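Local structure of ribose transcriptional regulator (Enterococcus faecium DO, 4RK1) at residues T234-I239 with P267-K272; Q175-L180 with F197-G202; R106-R111 with E263-V268. The protein binds ribose between the two lobes of its sugar-binding domain and, as a LacI-family regulator, probably represses transcription by binding DNA. All blocks are in the same frame, centred on the assembly; numbering follows the deposited sequence.

Contact 1 of 3, residues T234-I239 with P267-K272; sequences TIAQPI and PVRFEK. Unlike the reference sequence in segment 267-272: Phe270 (reference Leu). With RIB (alpha-D-ribofuranose), chain K.
Thr234, Ile235 and Ala236 pair antiparallel with Glu271, Phe270 and Arg269, laying strand 233-236 against the last part of strand 263-271 beside the hinge of a two-lobed type I periplasmic-binding-protein fold. Two hydrogen-bonded pairs, Thr234 with Glu271 and Ala236 with Arg269, flank the non-hydrogen-bonded pair of Ile235 and Phe270. Four backbone bonds close this ladder, the shortest running from Ala236 N to Arg269 O at 2.7 Å and from Glu271 N to Thr234 O at 2.8 Å. The strand segments approach to 4.6 Å with an angle of 138° between their directions, a strongly twisted pairing.

On the face of Ile235 and Phe270 the contact is apolar: Ile235 CD1 touches Phe270 CD1 at 3.6 Å, reaching the ring at its edge, while the other branch, CG2, lies 3.8 Å from Val268 CB. A chi1 of -54° sends the two branches apart, CG2 anti to the backbone N and CG1 beside it, and the bend at chi2 carries CD1 on to the ring. Phe270 also meets the ring of His119, and Ile217 of the adjoining strand 215-218 backs both side chains. On the other face Glu271 CG lies anti to its carbonyl carbon (chi1 -64°), 3.5 Å from Ala236 CB, and the bend at chi2 folds the carboxylate back over the same methyl; Thr234 OG1 is hydrogen-bonded to Asp193.

Past Ala236 the chain crosses to the other lobe, as the hinge strands of this fold do. Gln237 belongs to the ribose pocket, and Pro238 occupies the N-cap position of the helix that follows. Beside it segment 267-272 makes its own crossing, where Pro238 CD rests 3.4 Å from Pro267 O and Val268 CA sends a CA-H...O contact to Ala236 O at 3.3 Å.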
loop_
_atom_site.group_PDB
_atom_site.type_symbol
_atom_site.label_atom_id
_atom_site.label_comp_id
_atom_site.label_asym_id
_atom_site.label_seq_id
_atom_site.Cartn_x
_atom_site.Cartn_y
_atom_site.Cartn_z
ATOM N N THR B 234 8.492 -14.422 -8.956
ATOM C CA THR B 234 7.211 -14.536 -8.267
ATOM C C THR B 234 6.121 -15.126 -9.165
ATOM O O THR B 234 6.290 -15.217 -10.377
ATOM C CB THR B 234 6.775 -13.146 -7.725
ATOM O OG1 THR B 234 5.630 -13.281 -6.883
ATOM C CG2 THR B 234 6.463 -12.167 -8.862
ATOM N N ILE B 235 5.023 -15.553 -8.548
ATOM C CA ILE B 235 3.815 -15.962 -9.274
ATOM C C ILE B 235 2.882 -14.769 -9.389
ATOM O O ILE B 235 2.409 -14.239 -8.395
ATOM C CB ILE B 235 3.088 -17.114 -8.554
ATOM C CG1 ILE B 235 4.048 -18.283 -8.305
ATOM C CG2 ILE B 235 1.850 -17.546 -9.325
ATOM C CD1 ILE B 235 4.775 -18.781 -9.537
ATOM N N ALA B 236 2.622 -14.333 -10.615
ATOM C CA ALA B 236 1.802 -13.162 -10.830
ATOM C C ALA B 236 0.327 -13.528 -10.789
ATOM O O ALA B 236 -0.114 -14.366 -11.548
ATOM C CB ALA B 236 2.130 -12.517 -12.173
ATOM N N GLN B 237 -0.418 -12.902 -9.884
ATOM C CA GLN B 237 -1.863 -12.834 -9.981
ATOM C C GLN B 237 -2.191 -11.625 -10.849
ATOM O O GLN B 237 -1.486 -10.622 -10.787
ATOM C CB GLN B 237 -2.486 -12.633 -8.603
ATOM C CG GLN B 237 -2.373 -13.816 -7.662
ATOM C CD GLN B 237 -3.266 -13.655 -6.451
ATOM O OE1 GLN B 237 -2.798 -13.384 -5.340
ATOM N NE2 GLN B 237 -4.561 -13.793 -6.661
ATOM N N PRO B 238 -3.253 -11.705 -11.667
ATOM C CA PRO B 238 -3.641 -10.533 -12.455
ATOM C C PRO B 238 -4.489 -9.601 -11.574
ATOM O O PRO B 238 -5.726 -9.594 -11.664
ATOM C CB PRO B 238 -4.463 -11.144 -13.594
ATOM C CG PRO B 238 -5.108 -12.346 -12.967
ATOM C CD PRO B 238 -4.115 -12.868 -11.950
ATOM N N ILE B 239 -3.814 -8.826 -10.734
ATOM C CA ILE B 239 -4.447 -8.190 -9.566
ATOM C C ILE B 239 -5.462 -7.135 -9.990
ATOM O O ILE B 239 -6.607 -7.134 -9.551
ATOM C CB ILE B 239 -3.422 -7.497 -8.639
ATOM C CG1 ILE B 239 -2.281 -8.446 -8.262
ATOM C CG2 ILE B 239 -4.115 -7.000 -7.369
ATOM C CD1 ILE B 239 -1.091 -7.748 -7.655
ATOM N N PRO B 267 -6.205 -16.987 -14.650
ATOM C CA PRO B 267 -4.960 -17.703 -14.548
ATOM C C PRO B 267 -3.895 -16.883 -13.851
ATOM O O PRO B 267 -3.973 -15.661 -13.800
ATOM C CB PRO B 267 -4.572 -17.921 -16.020
ATOM C CG PRO B 267 -5.100 -16.706 -16.697
ATOM C CD PRO B 267 -6.426 -16.472 -16.022
ATOM N N VAL B 268 -2.896 -17.573 -13.333
ATOM C CA VAL B 268 -1.703 -16.934 -12.792
ATOM C C VAL B 268 -0.604 -17.174 -13.800
ATOM O O VAL B 268 -0.809 -17.889 -14.781
ATOM C CB VAL B 268 -1.318 -17.501 -11.414
ATOM C CG1 VAL B 268 -2.425 -17.223 -10.411
ATOM C CG2 VAL B 268 -1.018 -18.992 -11.487
ATOM N N ARG B 269 0.563 -16.593 -13.565
ATOM C CA ARG B 269 1.722 -16.938 -14.378
ATOM C C ARG B 269 3.024 -16.678 -13.686
ATOM O O ARG B 269 3.136 -15.845 -12.797
ATOM C CB ARG B 269 1.723 -16.196 -15.704
ATOM C CG ARG B 269 1.827 -14.693 -15.613
ATOM C CD ARG B 269 1.386 -14.038 -16.920
ATOM N NE ARG B 269 -0.004 -14.382 -17.244
ATOM C CZ ARG B 269 -0.402 -15.309 -18.122
ATOM N NH1 ARG B 269 -1.701 -15.526 -18.296
ATOM N NH2 ARG B 269 0.472 -16.026 -18.827
ATOM N N PHE B 270 4.023 -17.398 -14.147
ATOM C CA PHE B 270 5.320 -17.359 -13.547
ATOM C C PHE B 270 6.046 -16.134 -14.054
ATOM O O PHE B 270 6.056 -15.876 -15.257
ATOM C CB PHE B 270 6.082 -18.610 -13.927
ATOM C CG PHE B 270 7.390 -18.707 -13.246
ATOM C CD1 PHE B 270 7.451 -19.055 -11.916
ATOM C CD2 PHE B 270 8.553 -18.401 -13.916
ATOM C CE1 PHE B 270 8.657 -19.119 -11.271
ATOM C CE2 PHE B 270 9.764 -18.477 -13.276
ATOM C CZ PHE B 270 9.812 -18.833 -11.953
ATOM N N GLU B 271 6.612 -15.352 -13.141
ATOM C CA GLU B 271 7.386 -14.160 -13.521
ATOM C C GLU B 271 8.824 -14.383 -13.101
ATOM O O GLU B 271 9.171 -14.238 -11.926
ATOM C CB GLU B 271 6.829 -12.889 -12.868
ATOM C CG GLU B 271 5.428 -12.505 -13.285
ATOM C CD GLU B 271 5.315 -12.118 -14.752
ATOM O OE1 GLU B 271 6.340 -11.766 -15.359
ATOM O OE2 GLU B 271 4.196 -12.167 -15.302
ATOM N N LYS B 272 9.655 -14.754 -14.069
ATOM C CA LYS B 272 11.023 -15.136 -13.793
ATOM C C LYS B 272 11.905 -13.911 -13.765
ATOM O O LYS B 272 12.050 -13.216 -14.770
ATOM C CB LYS B 272 11.545 -16.116 -14.849
ATOM C CG LYS B 272 12.842 -16.788 -14.426
ATOM C CD LYS B 272 13.372 -17.749 -15.477
ATOM C CE LYS B 272 14.763 -18.234 -15.099
ATOM N NZ LYS B 272 15.288 -19.261 -16.037
HETATM O O5 RIB K . -0.637 -10.707 -0.752
HETATM C C5 RIB K . -1.787 -10.838 0.094
HETATM C C4 RIB K . -2.325 -12.182 -0.120
HETATM O O4 RIB K . -3.512 -12.390 0.665
HETATM C C3 RIB K . -2.579 -12.150 -1.620
HETATM O O3 RIB K . -1.778 -13.186 -2.157
HETATM C C2 RIB K . -4.080 -12.315 -1.729
HETATM O O2 RIB K . -4.458 -13.311 -2.666
HETATM C C1 RIB K . -4.587 -12.500 -0.284
HETATM O O1 RIB K . -5.330 -13.691 -0.109
#

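Contact 2 of 3, residues Q175-L180 with F197-G202; sequences QITAEL and FGLYRG
Ile176 holds CG1 between its backbone N and carbonyl carbon (chi1 51°), while Leu199 sets CG anti to its carbonyl carbon (chi1 -75°); the two chains then cross obliquely, tip to tip. Ile176 CD1 meets Leu199 CD2 at 3.4 Å, tighter than usual van der Waals contact. That same Leu199 methyl is touched by Leu180 CD2 at 3.9 Å, where the side chains cross at about a right angle, so one leucine branch joins two residues four positions apart.

Thr177 meets Gly202 backbone rather than a side chain. Its OG1 comes to 3.4 Å from Gly202 CA and its CG2 to 3.5 Å from Gly202 C, an approach possible because the glycine carries no CB there. The hydroxyl is hydrogen-bonded to Tyr174 O, so its polar need is met by the backbone just ahead of it, not across the contact.

Inward, Ile176 and Leu199 both rest on Val131, and Leu180 and Leu199 on Val188. Helix 193-205 also reaches the dimer interface, through Phe197 on Met224 of the second subunit. Neighbouring helices packed on a face of a parallel sheet, with strand 187-190 between them in sequence, are characteristic of the alternating alpha/beta lobes of type I periplasmic-binding-protein folds.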
loop_
_atom_site.group_PDB
_atom_site.type_symbol
_atom_site.label_atom_id
_atom_site.label_comp_id
_atom_site.label_asym_id
_atom_site.label_seq_id
_atom_site.Cartn_x
_atom_site.Cartn_y
_atom_site.Cartn_z
ATOM N N GLN B 175 11.046 -11.569 10.605
ATOM C CA GLN B 175 11.166 -12.249 11.897
ATOM C C GLN B 175 11.514 -13.734 11.825
ATOM O O GLN B 175 12.066 -14.263 12.789
ATOM C CB GLN B 175 9.893 -12.053 12.720
ATOM C CG GLN B 175 9.798 -10.653 13.312
ATOM C CD GLN B 175 8.470 -10.355 13.990
ATOM O OE1 GLN B 175 8.330 -9.327 14.649
ATOM N NE2 GLN B 175 7.489 -11.239 13.821
ATOM N N ILE B 176 11.221 -14.405 10.708
ATOM C CA ILE B 176 11.553 -15.838 10.587
ATOM C C ILE B 176 12.899 -16.107 9.932
ATOM O O ILE B 176 13.277 -17.265 9.747
ATOM C CB ILE B 176 10.442 -16.717 9.931
ATOM C CG1 ILE B 176 9.964 -16.139 8.599
ATOM C CG2 ILE B 176 9.292 -16.943 10.897
ATOM C CD1 ILE B 176 10.975 -16.290 7.497
ATOM N N THR B 177 13.636 -15.043 9.611
ATOM C CA THR B 177 14.944 -15.173 8.982
ATOM C C THR B 177 15.933 -16.012 9.791
ATOM O O THR B 177 16.668 -16.807 9.219
ATOM C CB THR B 177 15.598 -13.798 8.734
ATOM O OG1 THR B 177 14.718 -12.966 7.968
ATOM C CG2 THR B 177 16.907 -13.968 7.982
ATOM N N ALA B 178 15.972 -15.806 11.107
ATOM C CA ALA B 178 16.880 -16.562 11.981
ATOM C C ALA B 178 16.596 -18.065 11.897
ATOM O O ALA B 178 17.517 -18.874 11.785
ATOM C CB ALA B 178 16.760 -16.075 13.425
ATOM N N GLU B 179 15.318 -18.434 11.940
ATOM C CA GLU B 179 14.930 -19.831 11.742
ATOM C C GLU B 179 15.363 -20.346 10.368
ATOM O O GLU B 179 15.838 -21.470 10.243
ATOM C CB GLU B 179 13.424 -20.003 11.903
ATOM C CG GLU B 179 12.928 -19.864 13.337
ATOM C CD GLU B 179 11.412 -19.869 13.429
ATOM O OE1 GLU B 179 10.755 -20.118 12.399
ATOM O OE2 GLU B 179 10.876 -19.622 14.529
ATOM N N LEU B 180 15.209 -19.528 9.333
ATOM C CA LEU B 180 15.644 -19.936 8.003
ATOM C C LEU B 180 17.144 -20.201 7.980
ATOM O O LEU B 180 17.597 -21.208 7.426
ATOM C CB LEU B 180 15.290 -18.873 6.963
ATOM C CG LEU B 180 15.773 -19.151 5.539
ATOM C CD1 LEU B 180 15.063 -20.355 4.948
ATOM C CD2 LEU B 180 15.566 -17.913 4.675
ATOM N N PHE B 197 9.825 -9.802 0.875
ATOM C CA PHE B 197 10.566 -8.561 1.149
ATOM C C PHE B 197 11.156 -8.595 2.570
ATOM O O PHE B 197 12.281 -8.162 2.794
ATOM C CB PHE B 197 9.692 -7.323 1.018
ATOM C CG PHE B 197 9.045 -7.142 -0.336
ATOM C CD1 PHE B 197 9.538 -7.767 -1.470
ATOM C CD2 PHE B 197 7.926 -6.325 -0.460
ATOM C CE1 PHE B 197 8.930 -7.586 -2.695
ATOM C CE2 PHE B 197 7.317 -6.140 -1.683
ATOM C CZ PHE B 197 7.817 -6.770 -2.804
ATOM N N GLY B 198 10.378 -9.108 3.515
ATOM C CA GLY B 198 10.861 -9.362 4.874
ATOM C C GLY B 198 12.111 -10.207 4.921
ATOM O O GLY B 198 13.060 -9.883 5.641
ATOM N N LEU B 199 12.121 -11.279 4.133
ATOM C CA LEU B 199 13.284 -12.148 4.020
ATOM C C LEU B 199 14.478 -11.438 3.423
ATOM O O LEU B 199 15.601 -11.623 3.886
ATOM C CB LEU B 199 12.971 -13.386 3.185
ATOM C CG LEU B 199 12.138 -14.469 3.862
ATOM C CD1 LEU B 199 11.764 -15.522 2.829
ATOM C CD2 LEU B 199 12.898 -15.093 5.022
ATOM N N TYR B 200 14.253 -10.637 2.388
ATOM C CA TYR B 200 15.348 -9.866 1.824
ATOM C C TYR B 200 16.037 -9.063 2.917
ATOM O O TYR B 200 17.258 -9.056 3.006
ATOM C CB TYR B 200 14.865 -8.895 0.755
ATOM C CG TYR B 200 14.789 -9.407 -0.669
ATOM C CD1 TYR B 200 14.131 -10.586 -0.989
ATOM C CD2 TYR B 200 15.315 -8.650 -1.713
ATOM C CE1 TYR B 200 14.032 -11.021 -2.304
ATOM C CE2 TYR B 200 15.211 -9.065 -3.023
ATOM C CZ TYR B 200 14.560 -10.244 -3.320
ATOM O OH TYR B 200 14.468 -10.649 -4.630
ATOM N N ARG B 201 15.247 -8.367 3.730
ATOM C CA ARG B 201 15.798 -7.529 4.772
ATOM C C ARG B 201 16.588 -8.364 5.776
ATOM O O ARG B 201 17.727 -8.038 6.092
ATOM C CB ARG B 201 14.701 -6.747 5.489
ATOM C CG ARG B 201 15.238 -5.860 6.604
ATOM C CD ARG B 201 14.119 -5.249 7.425
ATOM N NE ARG B 201 14.640 -4.565 8.598
ATOM C CZ ARG B 201 13.889 -3.975 9.526
ATOM N NH1 ARG B 201 12.568 -3.974 9.427
ATOM N NH2 ARG B 201 14.470 -3.386 10.564
ATOM N N GLY B 202 15.978 -9.434 6.273
ATOM C CA GLY B 202 16.644 -10.318 7.217
ATOM C C GLY B 202 17.946 -10.877 6.682
ATOM O O GLY B 202 18.958 -10.896 7.381
#

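Contact 3 of 3, residues R106-R111 with E263-V268; sequences RTDDFR and EKRLPV
Arg106 O is gripped by two neighbours on the facing strand: Leu266 N donates a nearly straight hydrogen bond of 2.7 Å, and Arg265 CA adds a CA-H...O contact at 3.2 Å. Arg106 N in turn donates to Lys264 O, which with the first bond brackets the parallel bridge of Arg106 with Arg265; the next bridge, Thr107 with Leu266, depends on a weak bond from Asp108 N to Leu266 O.

Outside the backbone, Arg106 NE forms a salt bridge with Glu263 OE2 at 2.9 Å. The carboxylate oxygen sits at the guanidinium edge, only 2° out of its plane, although the two flat groups are turned 45° apart. Arg106 NH2 is hydrogen-bonded to Lys96 O and Ser98 OG, so several partners fix this guanidinium. Arg265 bends at chi3 (-73°), so that Arg106 CB sits 3.6 Å above one face of the Arg265 guanidinium, offset toward its rim.

Here, as at the hinge of LacI-family sugar-binding domains, both segments leave the sheet of one lobe for the other. Segment 106-111 turns through Asp108 into helix 109-122. Asp108 OD1 caps the helix by accepting from Arg111 N at 3.2 Å, above its carboxylate plane. Asp109 OD1 forms a salt bridge with Arg143 of the ribose pocket; Asp109 OD2 accepts from a water at 2.7 Å, which Arg265 NH2 reaches weakly.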
loop_
_atom_site.group_PDB
_atom_site.type_symbol
_atom_site.label_atom_id
_atom_site.label_comp_id
_atom_site.label_asym_id
_atom_site.label_seq_id
_atom_site.Cartn_x
_atom_site.Cartn_y
_atom_site.Cartn_z
ATOM N N ARG B 106 -11.970 -15.836 -8.855
ATOM C CA ARG B 106 -10.846 -16.457 -8.188
ATOM C C ARG B 106 -9.675 -16.560 -9.137
ATOM O O ARG B 106 -9.841 -16.478 -10.344
ATOM C CB ARG B 106 -11.255 -17.838 -7.684
ATOM C CG ARG B 106 -12.535 -17.771 -6.876
ATOM C CD ARG B 106 -12.542 -18.723 -5.725
ATOM N NE ARG B 106 -13.772 -18.610 -4.957
ATOM C CZ ARG B 106 -13.920 -17.958 -3.806
ATOM N NH1 ARG B 106 -12.911 -17.301 -3.244
ATOM N NH2 ARG B 106 -15.104 -17.962 -3.207
ATOM N N THR B 107 -8.486 -16.718 -8.581
ATOM C CA THR B 107 -7.323 -16.982 -9.393
ATOM C C THR B 107 -6.868 -18.401 -9.080
ATOM O O THR B 107 -7.300 -18.980 -8.096
ATOM C CB THR B 107 -6.221 -15.957 -9.140
ATOM O OG1 THR B 107 -5.808 -16.028 -7.772
ATOM C CG2 THR B 107 -6.732 -14.555 -9.444
ATOM N N ASP B 108 -5.994 -18.952 -9.911
ATOM C CA ASP B 108 -5.629 -20.369 -9.807
ATOM C C ASP B 108 -4.480 -20.586 -8.825
ATOM O O ASP B 108 -3.323 -20.766 -9.217
ATOM C CB ASP B 108 -5.264 -20.926 -11.195
ATOM C CG ASP B 108 -5.382 -22.441 -11.266
ATOM O OD1 ASP B 108 -5.299 -23.137 -10.213
ATOM O OD2 ASP B 108 -5.554 -22.940 -12.396
ATOM N N ASP B 109 -4.829 -20.586 -7.544
ATOM C CA ASP B 109 -3.871 -20.738 -6.458
ATOM C C ASP B 109 -3.095 -22.053 -6.494
ATOM O O ASP B 109 -1.877 -22.058 -6.289
ATOM C CB ASP B 109 -4.605 -20.623 -5.118
ATOM C CG ASP B 109 -5.174 -19.231 -4.899
ATOM O OD1 ASP B 109 -4.366 -18.299 -4.758
ATOM O OD2 ASP B 109 -6.411 -19.075 -4.893
ATOM N N PHE B 110 -3.799 -23.163 -6.715
ATOM C CA PHE B 110 -3.144 -24.489 -6.772
ATOM C C PHE B 110 -2.066 -24.489 -7.862
ATOM O O PHE B 110 -0.906 -24.870 -7.630
ATOM C CB PHE B 110 -4.177 -25.593 -7.032
ATOM C CG PHE B 110 -3.609 -26.992 -6.964
ATOM C CD1 PHE B 110 -3.034 -27.575 -8.084
ATOM C CD2 PHE B 110 -3.660 -27.723 -5.786
ATOM C CE1 PHE B 110 -2.506 -28.860 -8.027
ATOM C CE2 PHE B 110 -3.147 -29.017 -5.724
ATOM C CZ PHE B 110 -2.561 -29.579 -6.847
ATOM N N ARG B 111 -2.446 -24.027 -9.043
ATOM C CA ARG B 111 -1.519 -23.921 -10.156
ATOM C C ARG B 111 -0.325 -23.049 -9.803
ATOM O O ARG B 111 0.814 -23.412 -10.092
ATOM C CB ARG B 111 -2.238 -23.370 -11.392
ATOM C CG ARG B 111 -1.359 -23.102 -12.602
ATOM C CD ARG B 111 -0.800 -24.370 -13.230
ATOM N NE ARG B 111 -0.060 -24.084 -14.457
ATOM C CZ ARG B 111 0.614 -24.994 -15.163
ATOM N NH1 ARG B 111 0.648 -26.266 -14.777
ATOM N NH2 ARG B 111 1.266 -24.627 -16.255
ATOM N N GLU B 263 -18.776 -18.286 -11.386
ATOM C CA GLU B 263 -17.554 -18.397 -10.608
ATOM C C GLU B 263 -16.410 -18.371 -11.599
ATOM O O GLU B 263 -16.021 -19.405 -12.139
ATOM C CB GLU B 263 -17.529 -19.665 -9.753
ATOM C CG GLU B 263 -16.229 -19.825 -8.956
ATOM C CD GLU B 263 -16.438 -20.325 -7.534
ATOM O OE1 GLU B 263 -17.490 -20.941 -7.249
ATOM O OE2 GLU B 263 -15.543 -20.097 -6.691
ATOM N N LYS B 264 -15.901 -17.170 -11.861
ATOM C CA LYS B 264 -14.858 -16.992 -12.852
ATOM C C LYS B 264 -13.530 -17.352 -12.235
ATOM O O LYS B 264 -13.323 -17.146 -11.046
ATOM C CB LYS B 264 -14.846 -15.561 -13.384
ATOM C CG LYS B 264 -16.018 -15.281 -14.307
ATOM C CD LYS B 264 -15.780 -14.108 -15.250
ATOM C CE LYS B 264 -16.463 -14.332 -16.595
ATOM N NZ LYS B 264 -17.215 -13.135 -17.056
ATOM N N ARG B 265 -12.647 -17.941 -13.028
ATOM C CA ARG B 265 -11.305 -18.233 -12.541
ATOM C C ARG B 265 -10.299 -17.660 -13.513
ATOM O O ARG B 265 -10.371 -17.923 -14.702
ATOM C CB ARG B 265 -11.078 -19.736 -12.324
ATOM C CG ARG B 265 -9.799 -20.012 -11.530
ATOM C CD ARG B 265 -9.719 -21.435 -11.002
ATOM N NE ARG B 265 -10.639 -21.680 -9.889
ATOM C CZ ARG B 265 -10.374 -21.469 -8.597
ATOM N NH1 ARG B 265 -11.306 -21.745 -7.691
ATOM N NH2 ARG B 265 -9.198 -20.990 -8.192
ATOM N N LEU B 266 -9.375 -16.850 -12.996
ATOM C CA LEU B 266 -8.360 -16.206 -13.818
ATOM C C LEU B 266 -7.035 -16.922 -13.601
ATOM O O LEU B 266 -6.772 -17.430 -12.503
ATOM C CB LEU B 266 -8.231 -14.727 -13.457
ATOM C CG LEU B 266 -9.518 -13.900 -13.491
ATOM C CD1 LEU B 266 -9.236 -12.495 -12.988
ATOM C CD2 LEU B 266 -10.118 -13.854 -14.885
ATOM N N PRO B 267 -6.205 -16.987 -14.650
ATOM C CA PRO B 267 -4.960 -17.703 -14.548
ATOM C C PRO B 267 -3.895 -16.883 -13.851
ATOM O O PRO B 267 -3.973 -15.661 -13.800
ATOM C CB PRO B 267 -4.572 -17.921 -16.020
ATOM C CG PRO B 267 -5.100 -16.706 -16.697
ATOM C CD PRO B 267 -6.426 -16.472 -16.022
ATOM N N VAL B 268 -2.896 -17.573 -13.333
ATOM C CA VAL B 268 -1.703 -16.934 -12.792
ATOM C C VAL B 268 -0.604 -17.174 -13.800
ATOM O O VAL B 268 -0.809 -17.889 -14.781
ATOM C CB VAL B 268 -1.318 -17.501 -11.414
ATOM C CG1 VAL B 268 -2.425 -17.223 -10.411
ATOM C CG2 VAL B 268 -1.018 -18.992 -11.487
HETATM O O HOH W 1 -8.189 -21.049 -4.904
#

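In the fold
Contacts 1 and 3 use successive parts of strand 263-271, share Pro267 and Val268, and have centres 10 Å apart. The strand pairs parallel with 103-107 in contact 3 and antiparallel with 233-236 in contact 1, so the two mark either side of the interlobe crossing. Both are partly buried and held by backbone ladders, with charged groups more prominent in contact 3 and apolar packing on one face of contact 1. Contact 2 differs in place and chemistry: entirely buried, helix against helix, and joined by methyl and glycine contacts. Its centre lies 23 Å from that of contact 1 and 29 Å from that of contact 3.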